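PDB 5C5T: prolyl 4-hydroxylase from Paramecium bursaria Chlorella virus 1, which probably hydroxylates proline residues in collagen-like sequences, using 2-oxoglutarate and molecular oxygen at an iron site that holds zinc here. Local coordinates for residues C50-N55 and G93-I98; N120-Q125 and N221-A226; R153-M158 and F190-D195. All coordinates share one frame; numbering follows the deposited sequence.

How the contacts relate
From the N terminus, contact 1 comes first: helix 47-59 meets the start of helix 96-109, closing a loop before the sheet strands of the other two contacts begin. The chain then leaves helix 96-109 and enters strand 120-129, which contact 2 pairs with strand 217-225 close to the C terminus. Contact 3, between strands 153-160 and 188-192, is nested inside the long loop that contact 2 closes. Because strands 217-225 and 153-160 are neighbours, contacts 2 and 3 join four successive strands of one antiparallel sheet, and both reach 2-oxoglutarate. Contact 1 touches contact 2 through Ile98 and Val124 but stays clear of contact 3.

Contact 1: residues C50-N55 and G93-I98; sequences CDVLIN and GEHEVI
Val52 meets His95 at the edge of the imidazole ring. Methyl CG1 of Val52 lies near the ring plane, 3.3 Å from CE1 of His95, a close approach for two carbons. Both side chains leave the backbone toward the opposite segment and slant across one another. The methyl of Val52 that makes the touch is the one set anti to the backbone N (chi1 167°). The rotation of the ring is fixed at the neighbouring edge atom: Val97 N donates to His95 ND1 over 3.1 Å, almost straight at 169° and nearly in the ring plane. His95 is thus the N-cap of helix 96-109, its ND1 accepting from an amide of the first turn while CE1 is presented to helix 47-59. The capped helix lies along the six-stranded sheet of the double-stranded β-helix core, and helix 47-59 packs beside its first turn. Deeper in, Val97 divides its two branches between neighbouring residues. Its CG2 faces Val52 CG1 at 4.2 Å, whereas its CG1 sits 4.1 Å from Leu53 CB and also touches Leu53 CD2, the two side chains meeting at a slant. Leu53 and Ile98 cross at about a right angle and touch through their end methyls, Leu53 CD1 to Ile98 CD1 at 4.0 Å. A bend in the Ile98 chain (chi2 -75°) brings that methyl nearer to Leu53. Phe90 and Leu161 also pack on Leu53. At the exposed margin the carboxylate of Glu96 comes near Val52.

Contact 2: residues N120-Q125 and N221-A226; sequences NFEDVQ and NQWIRA. With AKG (2-oxoglutaric acid), chain C.
Gln125 and Asn221 lie side by side and point the same way, their amide planes turned 65° apart. Asn221 ND2 donates to Gln125 OE1 at 3.1 Å and sends a weak bond of 3.0 Å to O1 of 2-oxoglutarate. Backbone bonds in both directions hold this antiparallel pair, and the end is tightly packed: CB of Asn221 sits 3.6 Å above the Trp223 indole plane, toward the rim, the Gln125 amide stands almost perpendicular to that ring, and the ring edge turns to O2 of the ligand. Next along, Gln222 bends at chi2 (64°) so that its NE2 donates to Glu122 O at 2.9 Å and to Trp223 O at 2.9 Å; Gln102 NE2 donates to its OE1. Glu122 N reaches Trp223 O from the opposite face of the carbonyl. These bonds span the register slip, together with a water shared by Asp123 O, Asn221 O and Trp223 N. The other end is looser and more open to solvent. Arg225 NE meets Glu122 OE1 at 3.0 Å from above the carboxylate plane (69° out of it), the bonds from NH2 are weak, and NH1 donates to Asp151 O. Arg153 also salt-bridges Glu122, whose single charge probably offsets part of that of the two close guanidinium groups. Exposed Asn120 forms a hydrogen-bonded pair with Arg225, and beyond it a water bridges Asn120 OD1 and Ala226 O. Asn221 and Trp223 line the 2-oxoglutarate pocket, and Trp223 NE1 donates to zinc ligand Asp140, as befits the active site of a double-stranded β-helix dioxygenase.

Contact 3: residues R153-M158 and F190-D195; sequences RLATLM and FFWVAD. With AKG (2-oxoglutaric acid), chain C.
Antiparallel strand pairing in the larger sheet of the double-stranded β-helix sets Thr156 beside Phe191, with backbone bonds of 2.9 Å from Thr156 N to Phe191 O and from Phe191 N to Thr156 O. Their side chains run alongside each other. CB of Thr156 stands over one face of the Phe191 ring, 3.7 Å from its centroid, a CH-pi contact; CG of Phe191 lies between its own backbone N and carbonyl carbon (chi1 56°), which turns the ring back toward Thr156. Thr156 OG1 comes within 3.3 Å of Val193 CG2 and is hydrogen-bonded to Asp140, a zinc ligand. Leu154 and Ala155 form a classic β bulge opposite Ile224 of the neighbouring strand. On the other side, Leu154 O accepts from Val193 N at 2.8 Å and from Ala194 N at 3.0 Å, both donors approaching from the same face, well above the carbonyl plane, where strand 188-192 ends. On the reverse face of the sheet, Ala155 CB packs 3.6 Å from Phe190 CZ. Edge atom CE2 of Phe190 stands over one face of the Trp192 indole, toward its rim, and Leu157 CB lies at another part of that Phe190 edge. Arg153 O is buried against Val193 and Ala194 without a polar partner. Met158 SD borders 2-oxoglutarate, 3.9 Å from ligand C4.

Contact 1: residues C50-N55 and G93-I98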
# COMPACT_ATOMS: atom_id res chain seq x y z
N CYS A 50 -2.65 13.42 -7.01
CA CYS A 50 -2.94 12.10 -7.57
C CYS A 50 -2.92 12.07 -9.09
O CYS A 50 -2.36 11.16 -9.71
CB CYS A 50 -4.28 11.59 -7.03
SG CYS A 50 -4.38 11.30 -5.24
N ASP A 51 -3.49 13.10 -9.72
CA ASP A 51 -3.57 13.11 -11.18
C ASP A 51 -2.18 13.28 -11.79
O ASP A 51 -1.88 12.65 -12.80
CB ASP A 51 -4.49 14.22 -11.67
CG ASP A 51 -5.97 13.95 -11.37
OD1 ASP A 51 -6.40 12.78 -11.14
OD2 ASP A 51 -6.71 14.95 -11.41
N VAL A 52 -1.35 14.11 -11.18
CA VAL A 52 -0.00 14.33 -11.68
C VAL A 52 0.76 12.99 -11.62
O VAL A 52 1.48 12.62 -12.54
CB VAL A 52 0.69 15.45 -10.87
CG1 VAL A 52 2.18 15.50 -11.12
CG2 VAL A 52 0.02 16.80 -11.20
N LEU A 53 0.54 12.23 -10.55
CA LEU A 53 1.26 10.97 -10.41
C LEU A 53 0.74 9.95 -11.39
O LEU A 53 1.53 9.25 -12.03
CB LEU A 53 1.19 10.43 -8.96
CG LEU A 53 1.99 9.14 -8.66
CD1 LEU A 53 3.42 9.23 -9.17
CD2 LEU A 53 1.96 8.77 -7.17
N ILE A 54 -0.58 9.84 -11.57
CA ILE A 54 -1.10 8.96 -12.58
C ILE A 54 -0.51 9.25 -13.95
O ILE A 54 -0.12 8.35 -14.67
CB ILE A 54 -2.63 9.08 -12.65
CG1 ILE A 54 -3.27 8.55 -11.36
CG2 ILE A 54 -3.20 8.34 -13.84
CD1 ILE A 54 -4.72 8.98 -11.14
N ASN A 55 -0.50 10.53 -14.35
CA ASN A 55 0.04 10.88 -15.66
C ASN A 55 1.52 10.51 -15.80
O ASN A 55 1.90 10.04 -16.85
CB ASN A 55 -0.23 12.37 -15.95
CG ASN A 55 -1.71 12.62 -16.16
OD1 ASN A 55 -2.43 11.77 -16.68
ND2 ASN A 55 -2.19 13.77 -15.68
N GLY A 93 13.51 10.17 -5.74
CA GLY A 93 13.66 11.50 -6.31
C GLY A 93 13.20 11.72 -7.75
O GLY A 93 13.37 12.80 -8.30
N GLU A 94 12.55 10.71 -8.34
CA GLU A 94 12.13 10.79 -9.73
C GLU A 94 11.05 11.85 -9.92
O GLU A 94 11.00 12.55 -10.94
CB GLU A 94 11.63 9.42 -10.23
CG GLU A 94 11.25 9.41 -11.68
CD GLU A 94 10.93 8.05 -12.23
OE1 GLU A 94 11.38 7.05 -11.64
OE2 GLU A 94 10.26 7.98 -13.31
N HIS A 95 10.16 11.93 -8.92
CA HIS A 95 8.97 12.77 -9.01
C HIS A 95 8.60 13.43 -7.68
O HIS A 95 8.69 12.82 -6.62
CB HIS A 95 7.81 11.93 -9.52
CG HIS A 95 6.73 12.76 -10.12
ND1 HIS A 95 5.89 13.54 -9.35
CD2 HIS A 95 6.41 13.02 -11.40
CE1 HIS A 95 5.08 14.21 -10.14
NE2 HIS A 95 5.36 13.91 -11.39
N GLU A 96 8.23 14.70 -7.73
CA GLU A 96 7.92 15.43 -6.53
C GLU A 96 6.75 14.84 -5.73
O GLU A 96 6.77 14.91 -4.50
CB GLU A 96 7.63 16.92 -6.85
CG GLU A 96 6.44 17.15 -7.77
CD GLU A 96 5.14 17.45 -7.02
OE1 GLU A 96 5.17 17.53 -5.77
OE2 GLU A 96 4.09 17.59 -7.68
N VAL A 97 5.79 14.19 -6.37
CA VAL A 97 4.66 13.60 -5.60
C VAL A 97 5.15 12.35 -4.85
O VAL A 97 4.65 12.05 -3.79
CB VAL A 97 3.42 13.29 -6.47
CG1 VAL A 97 2.31 12.60 -5.64
CG2 VAL A 97 2.84 14.56 -7.09
N ILE A 98 6.11 11.62 -5.42
CA ILE A 98 6.75 10.52 -4.66
C ILE A 98 7.49 11.03 -3.44
O ILE A 98 7.38 10.46 -2.33
CB ILE A 98 7.71 9.74 -5.52
CG1 ILE A 98 6.99 9.18 -6.77
CG2 ILE A 98 8.40 8.63 -4.67
CD1 ILE A 98 6.12 8.02 -6.54

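Contact 2: residues N120-Q125 and N221-A226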
# COMPACT_ATOMS: atom_id res chain seq x y z
N ASN A 120 13.98 1.36 6.08
CA ASN A 120 14.23 1.90 4.75
C ASN A 120 12.94 1.99 3.98
O ASN A 120 12.04 1.17 4.18
CB ASN A 120 15.17 1.02 3.94
CG ASN A 120 16.55 1.02 4.46
OD1 ASN A 120 17.14 -0.05 4.69
ND2 ASN A 120 17.11 2.20 4.63
N PHE A 121 12.85 2.96 3.07
CA PHE A 121 11.77 3.03 2.09
C PHE A 121 12.13 2.26 0.81
O PHE A 121 13.16 2.57 0.12
CB PHE A 121 11.48 4.47 1.67
CG PHE A 121 10.76 5.31 2.71
CD1 PHE A 121 9.69 4.82 3.41
CD2 PHE A 121 11.17 6.60 2.95
CE1 PHE A 121 9.02 5.65 4.35
CE2 PHE A 121 10.51 7.40 3.86
CZ PHE A 121 9.46 6.93 4.56
N GLU A 122 11.28 1.33 0.41
CA GLU A 122 11.35 0.75 -0.94
C GLU A 122 11.03 1.81 -2.01
O GLU A 122 10.33 2.80 -1.73
CB GLU A 122 10.35 -0.42 -1.02
CG GLU A 122 10.49 -1.32 -2.23
CD GLU A 122 9.92 -2.73 -2.00
OE1 GLU A 122 9.56 -3.07 -0.86
OE2 GLU A 122 9.93 -3.51 -2.97
N ASP A 123 11.52 1.64 -3.23
CA ASP A 123 11.02 2.44 -4.35
C ASP A 123 9.50 2.33 -4.42
O ASP A 123 8.95 1.24 -4.28
CB ASP A 123 11.60 1.96 -5.66
CG ASP A 123 13.09 2.24 -5.80
OD1 ASP A 123 13.67 2.92 -4.93
OD2 ASP A 123 13.67 1.75 -6.78
N VAL A 124 8.81 3.42 -4.73
CA VAL A 124 7.36 3.39 -4.82
C VAL A 124 6.91 2.68 -6.12
O VAL A 124 7.50 2.87 -7.19
CB VAL A 124 6.79 4.82 -4.75
CG1 VAL A 124 5.34 4.89 -5.13
CG2 VAL A 124 7.02 5.42 -3.37
N GLN A 125 5.87 1.84 -5.97
CA GLN A 125 5.21 1.15 -7.07
C GLN A 125 3.86 1.81 -7.32
O GLN A 125 3.11 2.10 -6.36
CB GLN A 125 5.00 -0.31 -6.75
CG GLN A 125 4.35 -1.15 -7.83
CD GLN A 125 3.75 -2.41 -7.26
OE1 GLN A 125 2.67 -2.38 -6.67
NE2 GLN A 125 4.43 -3.52 -7.44
N ASN A 221 1.96 2.22 -3.85
CA ASN A 221 2.44 1.43 -2.70
C ASN A 221 3.78 1.89 -2.23
O ASN A 221 4.77 1.83 -2.98
CB ASN A 221 2.56 -0.07 -3.06
CG ASN A 221 1.23 -0.75 -3.13
OD1 ASN A 221 0.45 -0.71 -2.21
ND2 ASN A 221 1.00 -1.46 -4.24
N GLN A 222 3.82 2.34 -0.99
CA GLN A 222 5.09 2.66 -0.29
C GLN A 222 5.35 1.58 0.77
O GLN A 222 4.72 1.58 1.80
CB GLN A 222 5.05 4.04 0.35
CG GLN A 222 6.30 4.36 1.18
CD GLN A 222 7.58 4.41 0.34
OE1 GLN A 222 7.88 5.42 -0.29
NE2 GLN A 222 8.29 3.30 0.28
N TRP A 223 6.26 0.67 0.49
CA TRP A 223 6.62 -0.36 1.46
C TRP A 223 7.79 0.14 2.33
O TRP A 223 8.66 0.87 1.89
CB TRP A 223 6.91 -1.74 0.76
CG TRP A 223 5.66 -2.42 0.25
CD1 TRP A 223 4.65 -2.91 1.02
CD2 TRP A 223 5.27 -2.66 -1.12
NE1 TRP A 223 3.66 -3.43 0.23
CE2 TRP A 223 4.02 -3.29 -1.09
CE3 TRP A 223 5.85 -2.39 -2.37
CZ2 TRP A 223 3.31 -3.66 -2.26
CZ3 TRP A 223 5.17 -2.77 -3.53
CH2 TRP A 223 3.89 -3.39 -3.47
N ILE A 224 7.76 -0.31 3.58
CA ILE A 224 8.68 0.02 4.66
C ILE A 224 9.39 -1.28 5.06
O ILE A 224 8.74 -2.27 5.43
CB ILE A 224 7.87 0.64 5.83
CG1 ILE A 224 7.12 1.88 5.29
CG2 ILE A 224 8.79 1.03 7.05
CD1 ILE A 224 5.81 2.18 5.96
N ARG A 225 10.70 -1.28 4.91
CA ARG A 225 11.53 -2.44 5.15
C ARG A 225 12.48 -2.38 6.36
O ARG A 225 13.03 -1.33 6.69
CB ARG A 225 12.40 -2.71 3.93
CG ARG A 225 11.62 -3.28 2.79
CD ARG A 225 12.54 -3.89 1.82
NE ARG A 225 11.85 -4.34 0.64
CZ ARG A 225 11.70 -5.61 0.27
NH1 ARG A 225 12.15 -6.61 1.02
NH2 ARG A 225 11.06 -5.87 -0.86
N ALA A 226 12.65 -3.52 7.01
CA ALA A 226 13.69 -3.68 8.02
C ALA A 226 15.09 -3.45 7.40
O ALA A 226 15.29 -3.62 6.20
CB ALA A 226 13.61 -5.09 8.65
C1 AKG C . -0.58 -4.81 -2.96
O1 AKG C . -0.24 -4.21 -4.03
O2 AKG C . 0.29 -5.47 -2.34
C2 AKG C . -2.02 -4.81 -2.53
O5 AKG C . -2.35 -5.61 -1.71
C3 AKG C . -3.01 -3.82 -3.17
C4 AKG C . -4.38 -3.90 -2.53
C5 AKG C . -5.44 -3.24 -3.37
O3 AKG C . -5.28 -3.12 -4.62
O4 AKG C . -6.48 -2.78 -2.80
O HOH W 1 15.99 -2.78 3.79
O HOH W 2 7.24 0.65 -2.14

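Contact 3: residues R153-M158 and F190-D195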
# COMPACT_ATOMS: atom_id res chain seq x y z
N ARG A 153 9.65 -6.73 4.77
CA ARG A 153 8.68 -5.63 4.77
C ARG A 153 7.96 -5.56 6.13
O ARG A 153 7.40 -6.54 6.60
CB ARG A 153 7.68 -5.77 3.65
CG ARG A 153 8.21 -5.44 2.26
CD ARG A 153 7.17 -5.56 1.22
NE ARG A 153 7.69 -5.30 -0.11
CZ ARG A 153 7.15 -5.76 -1.23
NH1 ARG A 153 6.06 -6.52 -1.15
NH2 ARG A 153 7.68 -5.45 -2.42
N LEU A 154 8.06 -4.41 6.79
CA LEU A 154 7.40 -4.23 8.09
C LEU A 154 6.02 -3.58 8.03
O LEU A 154 5.20 -3.83 8.92
CB LEU A 154 8.30 -3.42 8.99
CG LEU A 154 9.69 -3.97 9.22
CD1 LEU A 154 10.47 -3.01 10.06
CD2 LEU A 154 9.67 -5.28 9.92
N ALA A 155 5.79 -2.77 7.02
CA ALA A 155 4.55 -2.03 6.92
C ALA A 155 4.34 -1.56 5.49
O ALA A 155 5.28 -1.53 4.65
CB ALA A 155 4.55 -0.85 7.92
N THR A 156 3.10 -1.19 5.22
CA THR A 156 2.66 -0.67 3.93
C THR A 156 1.89 0.63 4.08
O THR A 156 0.99 0.69 4.89
CB THR A 156 1.72 -1.68 3.22
OG1 THR A 156 2.31 -3.00 3.12
CG2 THR A 156 1.28 -1.20 1.83
N LEU A 157 2.21 1.64 3.24
CA LEU A 157 1.38 2.83 3.10
C LEU A 157 0.93 2.84 1.63
O LEU A 157 1.72 2.95 0.72
CB LEU A 157 2.12 4.08 3.54
CG LEU A 157 1.16 5.27 3.65
CD1 LEU A 157 1.44 6.24 4.80
CD2 LEU A 157 1.14 5.98 2.31
N MET A 158 -0.36 2.69 1.44
CA MET A 158 -0.94 2.60 0.10
C MET A 158 -1.88 3.81 -0.10
O MET A 158 -2.74 4.12 0.76
CB MET A 158 -1.72 1.30 -0.11
CG MET A 158 -2.35 1.17 -1.50
SD MET A 158 -3.44 -0.25 -1.70
CE MET A 158 -4.61 0.02 -0.40
N PHE A 190 -2.66 2.86 5.81
CA PHE A 190 -1.43 2.31 6.42
C PHE A 190 -1.75 0.97 7.14
O PHE A 190 -2.71 0.87 7.90
CB PHE A 190 -0.84 3.31 7.42
CG PHE A 190 0.34 2.77 8.17
CD1 PHE A 190 1.60 2.87 7.63
CD2 PHE A 190 0.18 2.12 9.37
CE1 PHE A 190 2.71 2.38 8.32
CE2 PHE A 190 1.28 1.60 10.07
CZ PHE A 190 2.54 1.73 9.53
N PHE A 191 -0.93 -0.08 6.94
CA PHE A 191 -1.10 -1.24 7.77
C PHE A 191 0.21 -1.93 8.09
O PHE A 191 1.15 -1.94 7.30
CB PHE A 191 -2.10 -2.27 7.14
CG PHE A 191 -1.74 -2.75 5.75
CD1 PHE A 191 -2.18 -2.06 4.62
CD2 PHE A 191 -1.00 -3.95 5.54
CE1 PHE A 191 -1.90 -2.54 3.34
CE2 PHE A 191 -0.69 -4.38 4.27
CZ PHE A 191 -1.17 -3.69 3.17
N TRP A 192 0.22 -2.54 9.26
CA TRP A 192 1.40 -3.29 9.70
C TRP A 192 1.48 -4.65 9.01
O TRP A 192 0.47 -5.31 8.81
CB TRP A 192 1.39 -3.49 11.23
CG TRP A 192 1.66 -2.23 11.95
CD1 TRP A 192 0.74 -1.39 12.48
CD2 TRP A 192 2.95 -1.65 12.20
NE1 TRP A 192 1.38 -0.30 13.05
CE2 TRP A 192 2.73 -0.45 12.91
CE3 TRP A 192 4.27 -2.04 11.92
CZ2 TRP A 192 3.79 0.38 13.33
CZ3 TRP A 192 5.32 -1.21 12.35
CH2 TRP A 192 5.07 -0.03 13.04
N VAL A 193 2.68 -5.01 8.57
CA VAL A 193 2.94 -6.27 7.86
C VAL A 193 3.72 -7.27 8.75
O VAL A 193 3.41 -8.47 8.78
CB VAL A 193 3.70 -5.99 6.53
CG1 VAL A 193 4.11 -7.33 5.82
CG2 VAL A 193 2.85 -5.19 5.57
N ALA A 194 4.72 -6.78 9.47
CA ALA A 194 5.54 -7.64 10.31
C ALA A 194 6.06 -6.89 11.54
O ALA A 194 6.09 -5.66 11.59
CB ALA A 194 6.74 -8.25 9.50
N ASP A 195 6.47 -7.69 12.53
CA ASP A 195 6.94 -7.21 13.80
C ASP A 195 8.36 -6.67 13.64
O ASP A 195 9.22 -7.39 13.15
CB ASP A 195 6.88 -8.38 14.80
CG ASP A 195 7.23 -7.98 16.20
OD1 ASP A 195 8.15 -7.15 16.39
OD2 ASP A 195 6.57 -8.53 17.11
C1 AKG C . -0.58 -4.81 -2.96
O1 AKG C . -0.24 -4.21 -4.03
O2 AKG C . 0.29 -5.47 -2.34
C2 AKG C . -2.02 -4.81 -2.53
O5 AKG C . -2.35 -5.61 -1.71
C3 AKG C . -3.01 -3.82 -3.17
C4 AKG C . -4.38 -3.90 -2.53
C5 AKG C . -5.44 -3.24 -3.37
O3 AKG C . -5.28 -3.12 -4.62
O4 AKG C . -6.48 -2.78 -2.80